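Local coordinates for protein HIAXHD3 (Humicola insolens, PDB 3ZXK) that hydrolyses arabinofuranosyl side chains of xylan-type substrates as a GH43 glycoside hydrolase, here probably in a form engineered to gain endo-xylanase activity as well, at residues 344-347 with 353-356; 510-515 with 524-529. All blocks are in the same frame, centred on the assembly; numbering follows the deposited sequence.

Interaction 1: residues 344-347 with 353-356; sequences FTLL and GLIL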
ATOM      1  N   PHE A 344      -2.054 -18.110 -14.031  1.00  5.78           N
ATOM      2  CA  PHE A 344      -0.782 -17.428 -14.304  1.00  6.18           C
ATOM      3  C   PHE A 344       0.403 -18.313 -13.959  1.00  7.02           C
ATOM      4  O   PHE A 344       0.311 -19.203 -13.094  1.00  7.74           O
ATOM      5  CB  PHE A 344      -0.690 -16.075 -13.552  1.00  6.06           C
ATOM      6  CG  PHE A 344      -0.306 -16.201 -12.093  1.00  6.34           C
ATOM      7  CD1 PHE A 344       1.039 -16.169 -11.701  1.00  6.09           C
ATOM      8  CD2 PHE A 344      -1.291 -16.323 -11.103  1.00  6.50           C
ATOM      9  CE1 PHE A 344       1.374 -16.259 -10.359  1.00  7.69           C
ATOM     10  CE2 PHE A 344      -0.950 -16.429  -9.762  1.00  7.21           C
ATOM     11  CZ  PHE A 344       0.390 -16.415  -9.392  1.00  7.90           C
ATOM     12  N   THR A 345       1.536 -18.054 -14.608  1.00  7.36           N
ATOM     13  CA  THR A 345       2.770 -18.771 -14.267  1.00  8.84           C
ATOM     14  C   THR A 345       3.954 -17.860 -14.491  1.00  8.41           C
ATOM     15  O   THR A 345       4.015 -17.143 -15.497  1.00  8.98           O
ATOM     16  CB  THR A 345       2.995 -20.015 -15.173  1.00 10.98           C
ATOM     17  OG1 THR A 345       1.785 -20.778 -15.288  1.00 14.46           O
ATOM     18  CG2 THR A 345       4.076 -20.886 -14.569  1.00 12.25           C
ATOM     19  N   LEU A 346       4.895 -17.892 -13.558  1.00  7.88           N
ATOM     20  CA  LEU A 346       6.218 -17.308 -13.757  1.00  8.21           C
ATOM     21  C   LEU A 346       7.086 -18.396 -14.383  1.00  9.34           C
ATOM     22  O   LEU A 346       7.233 -19.464 -13.802  1.00 11.28           O
ATOM     23  CB  LEU A 346       6.788 -16.869 -12.411  1.00  9.28           C
ATOM     24  CG  LEU A 346       6.179 -15.558 -11.903  1.00  9.00           C
ATOM     25  CD1 LEU A 346       6.547 -15.383 -10.440  1.00 11.73           C
ATOM     26  CD2 LEU A 346       6.708 -14.384 -12.721  1.00 10.38           C
ATOM     27  N   LEU A 347       7.663 -18.124 -15.556  1.00  9.54           N
ATOM     28  CA  LEU A 347       8.285 -19.163 -16.418  1.00 10.83           C
ATOM     29  C   LEU A 347       9.649 -19.653 -15.996  1.00 12.57           C
ATOM     30  O   LEU A 347      10.076 -20.752 -16.402  1.00 14.12           O
ATOM     31  CB  LEU A 347       8.415 -18.630 -17.843  1.00 10.65           C
ATOM     32  CG  LEU A 347       7.074 -18.471 -18.539  1.00 10.30           C
ATOM     33  CD1 LEU A 347       7.224 -17.642 -19.808  1.00 11.77           C
ATOM     34  CD2 LEU A 347       6.439 -19.828 -18.835  1.00 11.01           C
ATOM     35  N   GLY A 353       9.672 -14.210 -17.422  1.00  8.65           N
ATOM     36  CA  GLY A 353       8.408 -13.900 -18.060  1.00  7.47           C
ATOM     37  C   GLY A 353       7.227 -14.396 -17.250  1.00  6.92           C
ATOM     38  O   GLY A 353       7.299 -15.413 -16.559  1.00  8.22           O
ATOM     39  N   LEU A 354       6.153 -13.619 -17.326  1.00  5.48           N
ATOM     40  CA  LEU A 354       4.910 -13.932 -16.668  1.00  4.96           C
ATOM     41  C   LEU A 354       3.829 -14.289 -17.698  1.00  4.65           C
ATOM     42  O   LEU A 354       3.516 -13.485 -18.582  1.00  5.10           O
ATOM     43  CB  LEU A 354       4.444 -12.710 -15.848  1.00  5.28           C
ATOM     44  CG  LEU A 354       3.003 -12.714 -15.262  1.00  5.53           C
ATOM     45  CD1 LEU A 354       2.875 -13.803 -14.187  1.00  6.03           C
ATOM     46  CD2 LEU A 354       2.610 -11.353 -14.690  1.00  7.16           C
ATOM     47  N   ILE A 355       3.260 -15.489 -17.600  1.00  4.55           N
ATOM     48  CA  ILE A 355       2.106 -15.857 -18.438  1.00  4.56           C
ATOM     49  C   ILE A 355       0.820 -15.511 -17.713  1.00  4.25           C
ATOM     50  O   ILE A 355       0.607 -15.921 -16.559  1.00  5.28           O
ATOM     51  CB  ILE A 355       2.101 -17.371 -18.754  1.00  4.91           C
ATOM     52  CG1 ILE A 355       3.397 -17.761 -19.475  1.00  5.24           C
ATOM     53  CG2 ILE A 355       0.829 -17.779 -19.505  1.00  5.82           C
ATOM     54  CD1 ILE A 355       3.415 -17.357 -20.926  1.00  5.80           C
ATOM     55  N   LEU A 356       0.002 -14.672 -18.348  1.00  4.04           N
ATOM     56  CA  LEU A 356      -1.356 -14.383 -17.872  1.00  4.18           C
ATOM     57  C   LEU A 356      -2.340 -15.059 -18.820  1.00  4.57           C
ATOM     58  O   LEU A 356      -2.499 -14.618 -19.996  1.00  4.72           O
ATOM     59  CB  LEU A 356      -1.616 -12.874 -17.858  1.00  4.23           C
ATOM     60  CG  LEU A 356      -0.797 -11.988 -16.913  1.00  4.25           C
ATOM     61  CD1 LEU A 356      -1.156 -10.501 -17.090  1.00  5.43           C
ATOM     62  CD2 LEU A 356      -1.067 -12.414 -15.479  1.00  4.42           C
TER

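Interaction 2: residues 510-515 with 524-529; sequences FGVFNF and VKVKGF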
ATOM      1  N   PHE A 510      -0.259   1.456 -11.679  1.00  4.21           N
ATOM      2  CA  PHE A 510       0.043   0.864 -12.985  1.00  3.99           C
ATOM      3  C   PHE A 510      -0.369  -0.613 -12.933  1.00  4.22           C
ATOM      4  O   PHE A 510      -0.142  -1.294 -11.923  1.00  5.15           O
ATOM      5  CB  PHE A 510       1.552   0.873 -13.305  1.00  4.56           C
ATOM      6  CG  PHE A 510       2.154   2.237 -13.530  1.00  5.68           C
ATOM      7  CD1 PHE A 510       1.569   3.177 -14.388  1.00  6.36           C
ATOM      8  CD2 PHE A 510       3.373   2.531 -12.954  1.00  6.39           C
ATOM      9  CE1 PHE A 510       2.186   4.408 -14.610  1.00  7.03           C
ATOM     10  CE2 PHE A 510       4.000   3.759 -13.171  1.00  6.57           C
ATOM     11  CZ  PHE A 510       3.398   4.694 -13.996  1.00  6.83           C
ATOM     12  N   GLY A 511      -0.983  -1.114 -13.991  1.00  3.94           N
ATOM     13  CA  GLY A 511      -1.330  -2.517 -14.021  1.00  3.86           C
ATOM     14  C   GLY A 511      -1.322  -3.139 -15.386  1.00  3.54           C
ATOM     15  O   GLY A 511      -1.322  -2.448 -16.402  1.00  3.46           O
ATOM     16  N   VAL A 512      -1.302  -4.470 -15.395  1.00  4.08           N
ATOM     17  CA  VAL A 512      -1.426  -5.242 -16.627  1.00  3.95           C
ATOM     18  C   VAL A 512      -2.586  -6.222 -16.440  1.00  3.84           C
ATOM     19  O   VAL A 512      -2.743  -6.811 -15.359  1.00  3.59           O
ATOM     20  CB  VAL A 512      -0.103  -5.945 -17.021  1.00  4.38           C
ATOM     21  CG1 VAL A 512       0.483  -6.796 -15.899  1.00  4.67           C
ATOM     22  CG2 VAL A 512      -0.284  -6.718 -18.328  1.00  4.44           C
ATOM     23  N   PHE A 513      -3.424  -6.340 -17.463  1.00  3.83           N
ATOM     24  CA  PHE A 513      -4.631  -7.178 -17.400  1.00  3.68           C
ATOM     25  C   PHE A 513      -4.751  -8.043 -18.641  1.00  3.86           C
ATOM     26  O   PHE A 513      -4.149  -7.760 -19.682  1.00  3.54           O
ATOM     27  CB  PHE A 513      -5.879  -6.306 -17.256  1.00  4.31           C
ATOM     28  CG  PHE A 513      -6.177  -5.436 -18.473  1.00  3.80           C
ATOM     29  CD1 PHE A 513      -5.586  -4.174 -18.603  1.00  4.06           C
ATOM     30  CD2 PHE A 513      -7.011  -5.893 -19.499  1.00  4.10           C
ATOM     31  CE1 PHE A 513      -5.851  -3.381 -19.712  1.00  4.77           C
ATOM     32  CE2 PHE A 513      -7.295  -5.093 -20.590  1.00  4.26           C
ATOM     33  CZ  PHE A 513      -6.688  -3.852 -20.710  1.00  4.52           C
ATOM     34  N   ASN A 514      -5.574  -9.065 -18.531  1.00  3.72           N
ATOM     35  CA  ASN A 514      -5.901  -9.916 -19.658  1.00  4.06           C
ATOM     36  C   ASN A 514      -7.201 -10.644 -19.305  1.00  4.04           C
ATOM     37  O   ASN A 514      -7.260 -11.376 -18.327  1.00  4.22           O
ATOM     38  CB  ASN A 514      -4.774 -10.907 -19.938  1.00  3.76           C
ATOM     39  CG  ASN A 514      -5.045 -11.720 -21.183  1.00  4.75           C
ATOM     40  OD1 ASN A 514      -5.785 -11.269 -22.062  1.00  4.87           O
ATOM     41  ND2 ASN A 514      -4.452 -12.901 -21.263  1.00  4.94           N
ATOM     42  N   PHE A 515      -8.261 -10.376 -20.071  1.00  3.72           N
ATOM     43  CA  PHE A 515      -9.539 -11.070 -19.876  1.00  4.16           C
ATOM     44  C   PHE A 515     -10.200 -11.328 -21.217  1.00  4.35           C
ATOM     45  O   PHE A 515      -9.702 -10.871 -22.261  1.00  4.52           O
ATOM     46  CB  PHE A 515     -10.477 -10.314 -18.908  1.00  4.46           C
ATOM     47  CG  PHE A 515     -10.930  -8.964 -19.392  1.00  4.64           C
ATOM     48  CD1 PHE A 515     -10.169  -7.821 -19.130  1.00  4.69           C
ATOM     49  CD2 PHE A 515     -12.117  -8.820 -20.088  1.00  4.78           C
ATOM     50  CE1 PHE A 515     -10.579  -6.570 -19.577  1.00  6.04           C
ATOM     51  CE2 PHE A 515     -12.535  -7.570 -20.546  1.00  5.54           C
ATOM     52  CZ  PHE A 515     -11.782  -6.438 -20.279  1.00  5.20           C
ATOM     53  N   VAL A 524      -1.375 -14.123 -22.716  1.00  4.97           N
ATOM     54  CA  VAL A 524      -0.311 -13.248 -23.095  1.00  4.86           C
ATOM     55  C   VAL A 524       0.887 -13.512 -22.206  1.00  4.51           C
ATOM     56  O   VAL A 524       0.760 -14.083 -21.121  1.00  4.85           O
ATOM     57  CB  VAL A 524      -0.738 -11.755 -23.041  1.00  4.82           C
ATOM     58  CG1 VAL A 524      -1.975 -11.500 -23.910  1.00  5.96           C
ATOM     59  CG2 VAL A 524      -0.947 -11.289 -21.620  1.00  4.85           C
ATOM     60  N   LYS A 525       2.056 -13.053 -22.655  1.00  4.88           N
ATOM     61  CA  LYS A 525       3.249 -13.147 -21.851  1.00  4.74           C
ATOM     62  C   LYS A 525       3.710 -11.724 -21.558  1.00  5.32           C
ATOM     63  O   LYS A 525       3.917 -10.927 -22.493  1.00  6.50           O
ATOM     64  CB  LYS A 525       4.356 -13.916 -22.609  1.00  5.38           C
ATOM     65  CG  LYS A 525       5.674 -14.043 -21.813  1.00  5.89           C
ATOM     66  CD  LYS A 525       6.668 -15.020 -22.437  1.00  9.05           C
ATOM     67  CE  LYS A 525       7.178 -14.571 -23.789  1.00 11.94           C
ATOM     68  NZ  LYS A 525       8.168 -15.553 -24.309  1.00 16.63           N
ATOM     69  N   VAL A 526       3.882 -11.417 -20.284  1.00  5.43           N
ATOM     70  CA  VAL A 526       4.465 -10.149 -19.890  1.00  5.32           C
ATOM     71  C   VAL A 526       5.959 -10.366 -19.759  1.00  5.78           C
ATOM     72  O   VAL A 526       6.417 -11.107 -18.885  1.00  5.58           O
ATOM     73  CB  VAL A 526       3.858  -9.634 -18.572  1.00  5.49           C
ATOM     74  CG1 VAL A 526       4.215  -8.181 -18.395  1.00  7.11           C
ATOM     75  CG2 VAL A 526       2.341  -9.795 -18.598  1.00  6.05           C
ATOM     76  N   LYS A 527       6.726  -9.773 -20.663  1.00  6.20           N
ATOM     77  CA  LYS A 527       8.161  -9.980 -20.658  1.00  7.00           C
ATOM     78  C   LYS A 527       8.858  -9.090 -19.662  1.00  7.05           C
ATOM     79  O   LYS A 527       9.865  -9.480 -19.088  1.00  9.27           O
ATOM     80  CB  LYS A 527       8.771  -9.737 -22.030  1.00  7.13           C
ATOM     81  CG  LYS A 527       8.197 -10.614 -23.135  1.00  8.88           C
ATOM     82  CD  LYS A 527       9.043 -10.379 -24.370  1.00 11.75           C
ATOM     83  CE  LYS A 527       8.240 -10.544 -25.633  1.00 12.06           C
ATOM     84  NZ  LYS A 527       9.063 -10.041 -26.765  1.00 12.91           N
ATOM     85  N   GLY A 528       8.336  -7.899 -19.415  1.00  6.76           N
ATOM     86  CA  GLY A 528       9.057  -6.983 -18.561  1.00  7.23           C
ATOM     87  C   GLY A 528       8.233  -5.782 -18.184  1.00  5.91           C
ATOM     88  O   GLY A 528       7.235  -5.454 -18.817  1.00  6.48           O
ATOM     89  N   PHE A 529       8.701  -5.096 -17.149  1.00  5.35           N
ATOM     90  CA  PHE A 529       8.110  -3.828 -16.725  1.00  4.82           C
ATOM     91  C   PHE A 529       9.271  -2.932 -16.298  1.00  4.62           C
ATOM     92  O   PHE A 529      10.205  -3.380 -15.614  1.00  5.55           O
ATOM     93  CB  PHE A 529       7.180  -3.981 -15.513  1.00  5.23           C
ATOM     94  CG  PHE A 529       6.732  -2.639 -14.941  1.00  5.39           C
ATOM     95  CD1 PHE A 529       5.667  -1.915 -15.515  1.00  4.80           C
ATOM     96  CD2 PHE A 529       7.439  -2.050 -13.902  1.00  5.02           C
ATOM     97  CE1 PHE A 529       5.270  -0.667 -14.981  1.00  5.06           C
ATOM     98  CE2 PHE A 529       7.058  -0.794 -13.393  1.00  5.50           C
ATOM     99  CZ  PHE A 529       5.994  -0.097 -13.943  1.00  4.78           C
TER

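Interaction 1: residues 344-347 with 353-356
Leu347 lies across Ile355 next to the turn of a short antiparallel hairpin. Its CB and CG both rest on the carbonyl O of Gly353, CG at 3.6 Å. Farther out the two methyls straddle CG1 of Ile355: CD2 stands 3.7 Å from Ile355 CG1, and CD1 touches the same atom as well as Ile355 CD1. CG lies beside the backbone N of Leu347 and opposite its carbonyl carbon (chi1 -69°), which carries the branch over the partner strand. The Gly353 O under this side chain accepts the backbone N-H of Leu347 at 2.9 Å from N, a nearly straight bond. Thr345 and Ile355 form the hydrogen-bonded pair: Ile355 N to Thr345 O is 2.8 Å, and Thr345 N returns a bond to Ile355 O at 3.0 Å. On the other face Leu354 CD1 bridges two neighbours, 3.9 Å from Phe344 CD1 and 4.1 Å from Leu346 CD2. Phe329 touches Leu346 and Leu354 here. Three backbone bonds therefore fix the register, while the side chains meet one another through apolar groups on both faces of the hairpin.

Interaction 2: residues 510-515 with 524-529
Strands 510-515 and 524-529 run antiparallel, 167° between their directions, but their axes come no closer than 9.1 Å and no hydrogen bond joins them, so the contact is made by side chains that face each other between two layers. At one end the side chains of Phe510 and Phe529 cross at about a right angle, their ring planes inclined by about 50°. CD2 of Phe510 comes to 3.8 Å from CZ of Phe529, approaching the edge of the Phe529 ring near its plane. The Phe529 side chain extends toward the opposite strand with CG opposite its own backbone N (chi1 171°), and Trp333 meets its ring edge-to-face. In the middle, Val512 and Val526 reach toward each other tip to tip, one methyl from each, CG2 to CG2 at 4.1 Å; Phe385 and Leu356 also pack on Val512. At the far end the amide of Asn514 meets the forked end of Val524. Both methyls of Val524, CG1 and CG2, lie 3.9 Å from Asn514 ND2, so the fork packs against the nitrogen end of the amide. That nitrogen is not left without a polar partner, because Asn514 ND2 donates a hydrogen bond to Leu356 O, which probably fixes the rotation of the amide in this buried place. Alternate residues of 510-515 turn inward. In 524-529 a classic beta bulge, Lys527 and Gly528 both facing Arg386, adds a residue, so that Phe529 follows Val526 inward. All six residues that touch are buried. Two antiparallel sheets stacked face to face through a largely apolar interior make the beta sandwich of a concanavalin A-like domain, as expected for the C-terminal domain of this beta-xylosidase-related enzyme.

In the fold
Interactions 1 and 2 lie side by side in the concanavalin A-like domain, with centres about 9 Å apart. Hairpin 344-347 with 353-356 forms one margin of a sheet whose next strand, 523-533, supplies half of interaction 2; the backbones probably join through Val526 N and Leu354 O, 2.7 Å apart. Leu356 ties the two further: its CD1 packs 3.9 Å from CG2 of Val526, and the Asn514 side chain crosses from the other sheet, placing ND2 2.9 Å from Leu356 O. Interaction 1 thus widens one layer by its edge hairpin, and interaction 2 joins that layer to the other. Neither includes a residue of the glycan pocket, although Phe469 and Trp502 of the same domain help line it.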